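Local structure of fusolin (Anomala cuprea entomopoxvirus, 4YN1) at residues E145-E150 with V213-I218; F149-T154 with E171-S176; Y3-I8 with E137-A142; T207-Y212 with V229-A234. The protein forms the crystalline spindles of an insect poxvirus that enhance virulence, and probably acts on chitin as a lytic polysaccharide monooxygenase-like protein. All coordinates share one frame; numbering follows the deposited sequence.

Contact 1: E145-E150 with V213-I218; sequences EPSYFE and VRWQRI. With NAG (2-acetamido-2-deoxy-beta-D-glucopyranose), chain B.
F149 and W215 meet ring to ring because their first torsions differ: CG of F149 stands beside its own backbone N (chi1 -75°), whereas CG of W215 is anti to its N (chi1 -177°). From neighbouring strands the two side chains lean into the same place, and CD1 of W215 comes to lie over the rim of the phenyl face, 3.3 Å from CZ of F149. The result is an offset stack, with the planes of the phenyl and the five-membered ring only 6° apart. On the same face the indole N-H is satisfied by a small hydroxyl: W215 NE1 donates to S147 OG at 2.8 Å, a bent bond with the acceptor tilted out of the indole plane.

The opposite face is polar. R214, extended from CG to NE, runs alongside E150, and its NH1 forms a salt bridge with OE1 of E150 at 2.9 Å. The carboxylate oxygen lies in the guanidinium plane, yet the arginine reaches it from above the carboxylate plane. A water joins Y148 OH, E150 OE2 and R214 NH1. Beside them CB and CG of Q216 pack on the Y148 ring, CB over its face, while CG1 of I218 abuts the ring edge. E150 OE1 also receives the hydroxyl of Y152, and OE2 takes N2 of the sugar at 2.8 Å.

Paired backbone bonds between Y148 and Q216, and between E150 and R214, set this register. The whole is a two-faced antiparallel strand pair, aromatic on the core side and carrying part of the N-glycan pocket on the other.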
# COMPACT_ATOMS: atom_id res chain seq x y z
N GLU A 145 3.31 4.64 21.75
CA GLU A 145 3.24 6.10 21.84
C GLU A 145 4.44 6.54 22.68
O GLU A 145 4.90 5.77 23.53
CB GLU A 145 1.90 6.59 22.42
CG GLU A 145 0.74 6.29 21.45
CD GLU A 145 -0.64 6.84 21.78
OE1 GLU A 145 -0.83 7.38 22.90
OE2 GLU A 145 -1.53 6.73 20.91
N PRO A 146 5.07 7.67 22.37
CA PRO A 146 4.68 8.70 21.40
C PRO A 146 5.04 8.33 19.96
O PRO A 146 6.01 7.61 19.72
CB PRO A 146 5.47 9.93 21.89
CG PRO A 146 6.71 9.36 22.44
CD PRO A 146 6.27 8.08 23.13
N SER A 147 4.26 8.83 19.01
CA SER A 147 4.48 8.53 17.61
C SER A 147 3.77 9.56 16.76
O SER A 147 2.97 10.35 17.28
CB SER A 147 3.94 7.13 17.28
OG SER A 147 2.52 7.15 17.35
N TYR A 148 4.02 9.52 15.45
CA TYR A 148 3.38 10.43 14.52
C TYR A 148 3.21 9.78 13.17
O TYR A 148 3.79 8.73 12.91
CB TYR A 148 4.11 11.78 14.41
CG TYR A 148 5.47 11.69 13.77
CD1 TYR A 148 6.54 11.10 14.43
CD2 TYR A 148 5.71 12.22 12.50
CE1 TYR A 148 7.81 11.09 13.89
CE2 TYR A 148 6.97 12.12 11.90
CZ TYR A 148 8.03 11.58 12.62
OH TYR A 148 9.28 11.42 12.10
N PHE A 149 2.35 10.34 12.36
CA PHE A 149 2.04 9.83 11.03
C PHE A 149 2.42 10.82 9.96
O PHE A 149 2.10 12.00 10.08
CB PHE A 149 0.53 9.59 10.87
CG PHE A 149 0.02 8.36 11.56
CD1 PHE A 149 -0.38 8.41 12.88
CD2 PHE A 149 0.00 7.13 10.92
CE1 PHE A 149 -0.86 7.27 13.54
CE2 PHE A 149 -0.46 5.98 11.57
CZ PHE A 149 -0.93 6.06 12.86
N GLU A 150 2.99 10.31 8.87
CA GLU A 150 3.20 11.03 7.64
C GLU A 150 2.49 10.27 6.52
O GLU A 150 2.53 9.03 6.51
CB GLU A 150 4.69 11.11 7.29
CG GLU A 150 5.43 12.07 8.22
CD GLU A 150 6.92 12.17 7.98
OE1 GLU A 150 7.46 11.36 7.19
OE2 GLU A 150 7.57 13.00 8.65
N VAL A 213 1.79 5.41 3.63
CA VAL A 213 1.58 5.77 5.02
C VAL A 213 2.77 5.35 5.86
O VAL A 213 3.16 4.18 5.86
CB VAL A 213 0.28 5.14 5.55
CG1 VAL A 213 0.09 5.49 7.04
CG2 VAL A 213 -0.93 5.59 4.72
N ARG A 214 3.26 6.30 6.66
CA ARG A 214 4.37 6.08 7.55
C ARG A 214 3.90 6.36 8.98
O ARG A 214 3.43 7.46 9.26
CB ARG A 214 5.53 7.00 7.18
CG ARG A 214 6.72 6.93 8.14
CD ARG A 214 7.78 7.94 7.75
NE ARG A 214 8.94 7.81 8.61
CZ ARG A 214 9.69 8.80 9.10
NH1 ARG A 214 9.48 10.05 8.73
NH2 ARG A 214 10.70 8.53 9.91
N TRP A 215 4.03 5.38 9.87
CA TRP A 215 3.72 5.55 11.30
C TRP A 215 5.06 5.45 11.99
O TRP A 215 5.62 4.36 12.05
CB TRP A 215 2.80 4.43 11.81
CG TRP A 215 2.40 4.60 13.24
CD1 TRP A 215 2.23 5.77 13.91
CD2 TRP A 215 1.89 3.57 14.11
NE1 TRP A 215 1.72 5.53 15.17
CE2 TRP A 215 1.52 4.19 15.32
CE3 TRP A 215 1.84 2.17 14.02
CZ2 TRP A 215 0.97 3.47 16.39
CZ3 TRP A 215 1.23 1.48 15.07
CH2 TRP A 215 0.87 2.11 16.26
N GLN A 216 5.59 6.57 12.52
CA GLN A 216 6.92 6.60 13.09
C GLN A 216 6.88 6.73 14.61
O GLN A 216 6.28 7.67 15.11
CB GLN A 216 7.67 7.79 12.47
CG GLN A 216 9.11 8.01 12.96
CD GLN A 216 10.01 6.81 12.76
OE1 GLN A 216 10.23 6.33 11.65
NE2 GLN A 216 10.59 6.30 13.81
N ARG A 217 7.57 5.87 15.32
CA ARG A 217 7.69 5.97 16.78
C ARG A 217 8.70 7.07 17.11
O ARG A 217 9.78 7.12 16.51
CB ARG A 217 8.14 4.66 17.38
CG ARG A 217 7.02 3.64 17.32
CD ARG A 217 7.51 2.22 17.49
NE ARG A 217 8.07 1.97 18.82
CZ ARG A 217 8.35 0.77 19.32
NH1 ARG A 217 8.13 -0.33 18.59
NH2 ARG A 217 8.84 0.65 20.54
N ILE A 218 8.36 7.91 18.09
CA ILE A 218 9.23 9.01 18.54
C ILE A 218 10.00 8.37 19.63
O ILE A 218 9.55 8.32 20.78
CB ILE A 218 8.44 10.25 18.99
CG1 ILE A 218 7.70 10.84 17.83
CG2 ILE A 218 9.38 11.33 19.64
CD1 ILE A 218 6.66 11.77 18.18
C1 NAG B . 6.93 16.37 9.98
C2 NAG B . 8.23 16.63 9.22
C3 NAG B . 9.39 16.58 10.21
C4 NAG B . 9.15 17.55 11.36
C5 NAG B . 7.79 17.28 11.99
C6 NAG B . 7.41 18.26 13.08
C7 NAG B . 8.66 15.92 6.92
C8 NAG B . 8.75 14.76 5.98
N2 NAG B . 8.40 15.63 8.19
O3 NAG B . 10.62 16.85 9.54
O4 NAG B . 10.15 17.38 12.36
O5 NAG B . 6.79 17.39 10.97
O6 NAG B . 7.44 19.61 12.60
O7 NAG B . 8.85 17.08 6.55
O HOH W 1 9.89 12.80 9.80

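Contact 2: F149-T154 with E171-S176; sequences FEVYVT and ELVFNS. With NAG (2-acetamido-2-deoxy-beta-D-glucopyranose), chain B.
V151 O is gripped by two donors from the partner strand: it accepts a firm bond from V173 N at 2.8 Å and a weak one from F174 N. V173 and F174 both face V151, a classic beta bulge, and the extra residue shifts the register by one.

Beyond the bulge E150 and N175, a non-hydrogen-bonded pair, run side by side toward one sugar. N175 ND2 is bonded to C1 of that sugar at 1.4 Å. The methylene CG of E150 lies 3.7 Å from OD1 of N175, with the carboxylate and amide planes nearly perpendicular. Y152 OH meets E150 OE1 at 2.7 Å, from above the carboxylate plane.

Near the acetamide methyl, L172 lays CD1 over one face of the Y152 ring, a CH-pi contact with CD1 3.9 Å from the ring centroid. Leucine suits this place: CG, anti to the backbone N (chi1 -178°), carries its branched tip out to the ring. On the reverse face the middle is apolar, V151 CB meeting F174 CB and V153 CG2 meeting V173 CG2 at 3.8 Å.

Chemically, a buried carboxylate shared by the hydroxyl of Y152, the guanidinium of R214 and the acetamido N-H is probably held as the anion, and its bond to that N-H probably limits how far the first sugar of the N-linked glycan can swing on N175.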
# COMPACT_ATOMS: atom_id res chain seq x y z
N PHE A 149 2.35 10.34 12.36
CA PHE A 149 2.04 9.83 11.03
C PHE A 149 2.42 10.82 9.96
O PHE A 149 2.10 12.00 10.08
CB PHE A 149 0.53 9.59 10.87
CG PHE A 149 0.02 8.36 11.56
CD1 PHE A 149 -0.38 8.41 12.88
CD2 PHE A 149 0.00 7.13 10.92
CE1 PHE A 149 -0.86 7.27 13.54
CE2 PHE A 149 -0.46 5.98 11.57
CZ PHE A 149 -0.93 6.06 12.86
N GLU A 150 2.99 10.31 8.87
CA GLU A 150 3.20 11.03 7.64
C GLU A 150 2.49 10.27 6.52
O GLU A 150 2.53 9.03 6.51
CB GLU A 150 4.69 11.11 7.29
CG GLU A 150 5.43 12.07 8.22
CD GLU A 150 6.92 12.17 7.98
OE1 GLU A 150 7.46 11.36 7.19
OE2 GLU A 150 7.57 13.00 8.65
N VAL A 151 1.81 10.98 5.64
CA VAL A 151 1.15 10.38 4.50
C VAL A 151 1.62 11.04 3.23
O VAL A 151 1.68 12.26 3.15
CB VAL A 151 -0.38 10.38 4.59
CG1 VAL A 151 -0.97 9.56 3.46
CG2 VAL A 151 -0.85 9.85 5.95
N TYR A 152 1.99 10.22 2.25
CA TYR A 152 2.45 10.70 0.96
C TYR A 152 1.56 10.17 -0.10
O TYR A 152 0.94 9.13 0.09
CB TYR A 152 3.87 10.21 0.67
CG TYR A 152 4.89 10.63 1.70
CD1 TYR A 152 5.03 9.94 2.90
CD2 TYR A 152 5.75 11.70 1.45
CE1 TYR A 152 5.93 10.37 3.88
CE2 TYR A 152 6.67 12.12 2.41
CZ TYR A 152 6.74 11.46 3.63
OH TYR A 152 7.62 11.91 4.59
N VAL A 153 1.50 10.85 -1.24
CA VAL A 153 0.75 10.36 -2.42
C VAL A 153 1.71 10.41 -3.62
O VAL A 153 2.58 11.30 -3.73
CB VAL A 153 -0.54 11.18 -2.65
CG1 VAL A 153 -1.26 10.74 -3.91
CG2 VAL A 153 -1.48 11.05 -1.44
N THR A 154 1.56 9.47 -4.53
CA THR A 154 2.38 9.47 -5.71
C THR A 154 2.12 10.75 -6.55
O THR A 154 1.00 11.27 -6.59
CB THR A 154 2.21 8.22 -6.55
OG1 THR A 154 0.81 7.92 -6.70
CG2 THR A 154 2.95 7.00 -5.95
N GLU A 171 4.91 12.75 -2.78
CA GLU A 171 4.70 14.09 -2.26
C GLU A 171 4.02 13.99 -0.90
O GLU A 171 3.04 13.27 -0.75
CB GLU A 171 3.91 14.95 -3.26
CG GLU A 171 2.48 14.58 -3.58
CD GLU A 171 1.92 15.40 -4.73
OE1 GLU A 171 0.81 15.96 -4.58
OE2 GLU A 171 2.59 15.51 -5.78
N LEU A 172 4.50 14.77 0.05
CA LEU A 172 3.94 14.80 1.41
C LEU A 172 2.61 15.50 1.42
O LEU A 172 2.49 16.62 0.92
CB LEU A 172 4.91 15.50 2.36
CG LEU A 172 4.48 15.57 3.83
CD1 LEU A 172 4.59 14.20 4.48
CD2 LEU A 172 5.35 16.55 4.60
N VAL A 173 1.58 14.85 1.97
CA VAL A 173 0.25 15.44 2.09
C VAL A 173 -0.23 15.61 3.54
O VAL A 173 -1.23 16.31 3.74
CB VAL A 173 -0.81 14.75 1.20
CG1 VAL A 173 -0.39 14.78 -0.27
CG2 VAL A 173 -1.13 13.32 1.64
N PHE A 174 0.41 14.96 4.50
CA PHE A 174 -0.05 14.97 5.89
C PHE A 174 1.11 14.68 6.80
O PHE A 174 1.94 13.81 6.50
CB PHE A 174 -1.15 13.89 6.04
CG PHE A 174 -1.76 13.77 7.41
CD1 PHE A 174 -1.12 13.07 8.42
CD2 PHE A 174 -2.96 14.41 7.71
CE1 PHE A 174 -1.69 12.97 9.69
CE2 PHE A 174 -3.53 14.29 8.98
CZ PHE A 174 -2.88 13.59 9.97
N ASN A 175 1.19 15.40 7.91
CA ASN A 175 2.24 15.18 8.87
C ASN A 175 1.73 15.64 10.22
O ASN A 175 1.67 16.85 10.46
CB ASN A 175 3.51 15.92 8.46
CG ASN A 175 4.66 15.76 9.42
OD1 ASN A 175 4.60 15.00 10.40
ND2 ASN A 175 5.78 16.42 9.13
N SER A 176 1.36 14.71 11.10
CA SER A 176 0.79 15.09 12.40
C SER A 176 0.78 13.94 13.38
O SER A 176 0.74 12.77 13.01
CB SER A 176 -0.67 15.54 12.19
OG SER A 176 -1.21 16.17 13.34
C1 NAG B . 6.93 16.37 9.98
C2 NAG B . 8.23 16.63 9.22
C3 NAG B . 9.39 16.58 10.21
C4 NAG B . 9.15 17.55 11.36
C5 NAG B . 7.79 17.28 11.99
C6 NAG B . 7.41 18.26 13.08
C7 NAG B . 8.66 15.92 6.92
C8 NAG B . 8.75 14.76 5.98
N2 NAG B . 8.40 15.63 8.19
O3 NAG B . 10.62 16.85 9.54
O4 NAG B . 10.15 17.38 12.36
O5 NAG B . 6.79 17.39 10.97
O6 NAG B . 7.44 19.61 12.60
O7 NAG B . 8.85 17.08 6.55

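Contact 3: Y3-I8 with E137-A142; sequences YVTFPI and EFCPTA
T5 and C139 form the tight part of this contact: T5 CG2 is pressed against C139 CB at 3.4 Å, closer than carbon atoms usually come. C139 is small enough for this place, and the sulfur it carries into the disulfide with C189 lies obliquely beside the Y3 ring, whose CE1 is 3.7 Å from C139 CB. CG of Y3 sits between its backbone N and carbonyl carbon (chi1 44°), which folds the ring back across C139. On the other face F138 lays its ring over the Y3 backbone, CZ 3.4 Å from Y3 N, and V4 CG2 touches its CD2.

Toward F6 the packing is looser. F6 is partly exposed, and its side chain meets E137 through CB alone, at 4.2 Å. At the other end T141, also partly exposed, offers Y3 just its methyl CG2, while its hydroxyl is bonded to N67.

Two backbone bonds join Y3 and C139, and E137 N donates to F6 O. E137 O accepts both T5 N at 2.9 Å and F6 N at 3.2 Å. T5 and F6 facing E137 make a classic beta bulge within the pairing of strand 2-6 with strand 131-140, at the edge of an antiparallel sheet in the LPMO-like domain.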
# COMPACT_ATOMS: atom_id res chain seq x y z
N TYR A 3 -1.44 -1.70 10.48
CA TYR A 3 -1.60 -1.54 9.05
C TYR A 3 -2.78 -0.63 8.71
O TYR A 3 -3.70 -0.43 9.50
CB TYR A 3 -1.75 -2.91 8.35
CG TYR A 3 -2.68 -3.86 9.09
CD1 TYR A 3 -4.05 -3.63 9.11
CD2 TYR A 3 -2.20 -4.96 9.78
CE1 TYR A 3 -4.90 -4.40 9.91
CE2 TYR A 3 -3.05 -5.79 10.50
CZ TYR A 3 -4.39 -5.47 10.62
OH TYR A 3 -5.27 -6.26 11.32
N VAL A 4 -2.81 -0.16 7.48
CA VAL A 4 -3.91 0.68 7.03
C VAL A 4 -5.09 -0.21 6.71
O VAL A 4 -4.97 -1.12 5.90
CB VAL A 4 -3.55 1.58 5.80
CG1 VAL A 4 -4.64 2.63 5.59
CG2 VAL A 4 -2.20 2.27 5.97
N THR A 5 -6.25 0.08 7.30
CA THR A 5 -7.46 -0.68 6.98
C THR A 5 -8.34 0.05 6.00
O THR A 5 -9.12 -0.58 5.29
CB THR A 5 -8.20 -1.06 8.25
OG1 THR A 5 -8.25 0.06 9.12
CG2 THR A 5 -7.58 -2.22 8.91
N PHE A 6 -8.26 1.38 5.98
CA PHE A 6 -8.99 2.14 4.99
C PHE A 6 -8.20 3.32 4.50
O PHE A 6 -7.88 4.22 5.29
CB PHE A 6 -10.36 2.65 5.45
CG PHE A 6 -11.06 3.37 4.31
CD1 PHE A 6 -11.59 2.65 3.24
CD2 PHE A 6 -11.16 4.75 4.29
CE1 PHE A 6 -12.13 3.32 2.14
CE2 PHE A 6 -11.70 5.41 3.19
CZ PHE A 6 -12.17 4.69 2.11
N PRO A 7 -8.04 3.47 3.18
CA PRO A 7 -8.20 2.46 2.11
C PRO A 7 -7.23 1.32 2.45
O PRO A 7 -6.13 1.55 2.96
CB PRO A 7 -7.86 3.24 0.82
CG PRO A 7 -7.85 4.71 1.22
CD PRO A 7 -7.40 4.69 2.65
N ILE A 8 -7.66 0.09 2.24
CA ILE A 8 -6.87 -1.05 2.70
C ILE A 8 -5.44 -1.10 2.14
O ILE A 8 -5.24 -0.89 0.95
CB ILE A 8 -7.67 -2.35 2.42
CG1 ILE A 8 -7.02 -3.55 3.18
CG2 ILE A 8 -7.79 -2.63 0.93
CD1 ILE A 8 -7.90 -4.77 3.17
N GLU A 137 -8.15 5.19 7.97
CA GLU A 137 -8.15 4.47 9.25
C GLU A 137 -6.92 3.60 9.30
O GLU A 137 -6.71 2.76 8.42
CB GLU A 137 -9.42 3.61 9.39
CG GLU A 137 -9.57 2.93 10.76
CD GLU A 137 -10.66 1.89 10.82
OE1 GLU A 137 -10.56 0.91 10.05
OE2 GLU A 137 -11.58 1.98 11.67
N PHE A 138 -6.14 3.73 10.36
CA PHE A 138 -4.96 2.91 10.59
C PHE A 138 -5.29 2.04 11.79
O PHE A 138 -5.77 2.53 12.82
CB PHE A 138 -3.72 3.77 10.82
CG PHE A 138 -2.47 2.95 10.92
CD1 PHE A 138 -2.07 2.41 12.13
CD2 PHE A 138 -1.68 2.73 9.81
CE1 PHE A 138 -0.92 1.65 12.22
CE2 PHE A 138 -0.57 1.89 9.88
CZ PHE A 138 -0.16 1.41 11.10
N CYS A 139 -5.06 0.73 11.63
CA CYS A 139 -5.41 -0.31 12.58
C CYS A 139 -4.16 -0.75 13.38
O CYS A 139 -3.31 -1.47 12.86
CB CYS A 139 -6.04 -1.45 11.79
SG CYS A 139 -6.64 -2.83 12.79
N PRO A 140 -3.94 -0.23 14.60
CA PRO A 140 -2.74 -0.59 15.37
C PRO A 140 -2.95 -1.94 16.06
O PRO A 140 -4.02 -2.21 16.63
CB PRO A 140 -2.65 0.54 16.38
CG PRO A 140 -4.05 0.89 16.64
CD PRO A 140 -4.82 0.64 15.39
N THR A 141 -1.96 -2.82 15.98
CA THR A 141 -1.99 -4.11 16.70
C THR A 141 -1.18 -4.06 17.99
O THR A 141 -1.15 -5.03 18.73
CB THR A 141 -1.63 -5.26 15.79
OG1 THR A 141 -0.30 -5.10 15.32
CG2 THR A 141 -2.55 -5.34 14.59
N ALA A 142 -0.47 -2.97 18.22
CA ALA A 142 0.26 -2.67 19.44
C ALA A 142 0.23 -1.15 19.59
O ALA A 142 0.32 -0.45 18.58
CB ALA A 142 1.71 -3.14 19.33

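Contact 4: T207-Y212 with V229-A234; sequences TQFVIY and VDAVFA. With EDO (1,2-ethanediol), chain C.
F209 and A231 face each other in an antiparallel beta hairpin, formed by strands 209-217 and 223-234, and their shapes are complementary. CG of F209 stands between its own backbone N and carbonyl carbon (chi1 60°), which turns the ring back across the partner strand. Alanine is the right size beneath it: the methyl CB of A231 fits under one ring face as a CH-pi contact, 3.7 Å from F209 CZ. F233, a larger bump, meets the ring obliquely from the other side of its plane, its CE2 3.5 Å from F209 CE1. The two phenyl planes are inclined by 31°.

Further along the same face, I211 and V229 oppose each other at their branched CB atoms, 4.1 Å apart, and I211 CD1 extends toward the A231 methyl. These beta-branched side chains suit extended strands and fill the face with apolar bulk. On the other face V210 lies alongside D230, CG2 of the valine against OD1 of the aspartate, whose charge is paired with R10.

Backbone bonds in both directions join F209 to A231 and I211 to V229. Past this ladder V232 brings CG2 against the backbone of Q208, and a water joins T207 O to F233 N, continuing the link where the strands diverge. A second water receives Q208 NE2, itself also bonded to W117, and donates to F209 O and, at 2.7 Å, to D230 OD1.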
# COMPACT_ATOMS: atom_id res chain seq x y z
N THR A 207 -5.57 8.92 -12.68
CA THR A 207 -4.84 7.68 -12.84
C THR A 207 -4.85 6.92 -11.53
O THR A 207 -5.08 7.51 -10.48
CB THR A 207 -3.39 8.02 -13.25
OG1 THR A 207 -2.88 8.98 -12.33
CG2 THR A 207 -3.31 8.61 -14.67
N GLN A 208 -4.52 5.64 -11.58
CA GLN A 208 -4.38 4.84 -10.36
C GLN A 208 -3.12 5.34 -9.65
O GLN A 208 -2.10 5.63 -10.29
CB GLN A 208 -4.29 3.36 -10.69
CG GLN A 208 -4.23 2.54 -9.43
CD GLN A 208 -4.39 1.06 -9.66
OE1 GLN A 208 -5.11 0.63 -10.56
NE2 GLN A 208 -3.68 0.28 -8.89
N PHE A 209 -3.21 5.49 -8.33
CA PHE A 209 -2.11 6.09 -7.56
C PHE A 209 -1.86 5.31 -6.27
O PHE A 209 -2.57 4.34 -5.96
CB PHE A 209 -2.45 7.58 -7.25
CG PHE A 209 -3.71 7.83 -6.45
CD1 PHE A 209 -4.94 7.93 -7.07
CD2 PHE A 209 -3.66 7.94 -5.06
CE1 PHE A 209 -6.10 8.15 -6.33
CE2 PHE A 209 -4.81 8.21 -4.33
CZ PHE A 209 -6.03 8.25 -4.96
N VAL A 210 -0.81 5.68 -5.57
CA VAL A 210 -0.46 5.04 -4.33
C VAL A 210 -0.42 6.11 -3.23
O VAL A 210 0.06 7.25 -3.45
CB VAL A 210 0.87 4.24 -4.35
CG1 VAL A 210 1.27 3.76 -2.96
CG2 VAL A 210 0.81 3.08 -5.31
N ILE A 211 -1.00 5.74 -2.08
CA ILE A 211 -0.95 6.49 -0.83
C ILE A 211 0.07 5.71 0.02
O ILE A 211 -0.04 4.48 0.15
CB ILE A 211 -2.29 6.64 -0.11
CG1 ILE A 211 -3.35 7.33 -1.01
CG2 ILE A 211 -2.11 7.33 1.25
CD1 ILE A 211 -4.81 7.25 -0.48
N TYR A 212 1.09 6.39 0.51
CA TYR A 212 2.15 5.73 1.27
C TYR A 212 2.10 6.28 2.67
O TYR A 212 2.22 7.50 2.85
CB TYR A 212 3.50 6.00 0.65
CG TYR A 212 4.62 5.15 1.19
CD1 TYR A 212 4.59 3.77 1.08
CD2 TYR A 212 5.80 5.73 1.63
CE1 TYR A 212 5.65 2.98 1.47
CE2 TYR A 212 6.89 4.95 2.02
CZ TYR A 212 6.79 3.57 1.99
OH TYR A 212 7.88 2.81 2.33
N VAL A 229 -0.76 1.81 -0.20
CA VAL A 229 -2.21 1.73 -0.32
C VAL A 229 -2.57 2.07 -1.76
O VAL A 229 -2.31 3.19 -2.21
CB VAL A 229 -2.88 2.70 0.65
CG1 VAL A 229 -4.38 2.76 0.41
CG2 VAL A 229 -2.58 2.35 2.11
N ASP A 230 -3.14 1.10 -2.51
CA ASP A 230 -3.56 1.30 -3.89
C ASP A 230 -4.93 1.95 -3.93
O ASP A 230 -5.89 1.46 -3.33
CB ASP A 230 -3.53 -0.03 -4.66
CG ASP A 230 -2.11 -0.64 -4.68
OD1 ASP A 230 -1.19 0.01 -5.21
OD2 ASP A 230 -1.92 -1.75 -4.10
N ALA A 231 -5.05 3.01 -4.75
CA ALA A 231 -6.32 3.72 -4.90
C ALA A 231 -6.49 4.34 -6.28
O ALA A 231 -5.53 4.51 -7.03
CB ALA A 231 -6.41 4.80 -3.82
N VAL A 232 -7.72 4.66 -6.61
CA VAL A 232 -8.08 5.34 -7.86
C VAL A 232 -9.39 6.07 -7.64
O VAL A 232 -10.25 5.59 -6.90
CB VAL A 232 -8.18 4.30 -9.04
CG1 VAL A 232 -9.37 3.36 -8.87
CG2 VAL A 232 -8.23 5.01 -10.38
N PHE A 233 -9.56 7.21 -8.29
CA PHE A 233 -10.81 7.93 -8.24
C PHE A 233 -11.66 7.53 -9.42
O PHE A 233 -11.16 7.34 -10.52
CB PHE A 233 -10.58 9.45 -8.27
CG PHE A 233 -9.94 9.99 -7.03
CD1 PHE A 233 -10.60 9.95 -5.81
CD2 PHE A 233 -8.66 10.55 -7.07
CE1 PHE A 233 -10.00 10.46 -4.66
CE2 PHE A 233 -8.06 11.04 -5.92
CZ PHE A 233 -8.74 11.00 -4.72
N ALA A 234 -12.96 7.36 -9.19
CA ALA A 234 -13.89 7.13 -10.29
C ALA A 234 -14.56 8.47 -10.61
O ALA A 234 -15.37 8.99 -9.83
CB ALA A 234 -14.93 6.06 -9.94
C1 EDO C . -10.16 6.91 -13.49
O1 EDO C . -9.76 8.04 -12.75
C2 EDO C . -11.31 7.30 -14.46
O2 EDO C . -12.42 7.82 -13.72
O HOH W 2 -7.61 8.38 -9.92
O HOH W 3 -1.95 1.81 -7.07

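Contacts 1, 2 and 4 belong to one mixed sheet: strand 147-154 serves contacts 1 and 2, and strand 209-217 serves contacts 1 and 4. Contact 3 lies in the other, antiparallel sheet, and its F138 packs against F149 and W215 of contact 1, while V4 and P7 touch V229 of contact 4, so the two sheets meet through apolar side chains. Contacts 1, 3 and 4 are largely buried; contact 2 is partly exposed along strand 170-176. The sugar and the E150 salt bridge belong to contacts 1 and 2, a disulfide marks contact 3, and contact 4 is mainly hydrocarbon, with D230 and two waters as its polar part. Bulges shift the register in contacts 2 and 3.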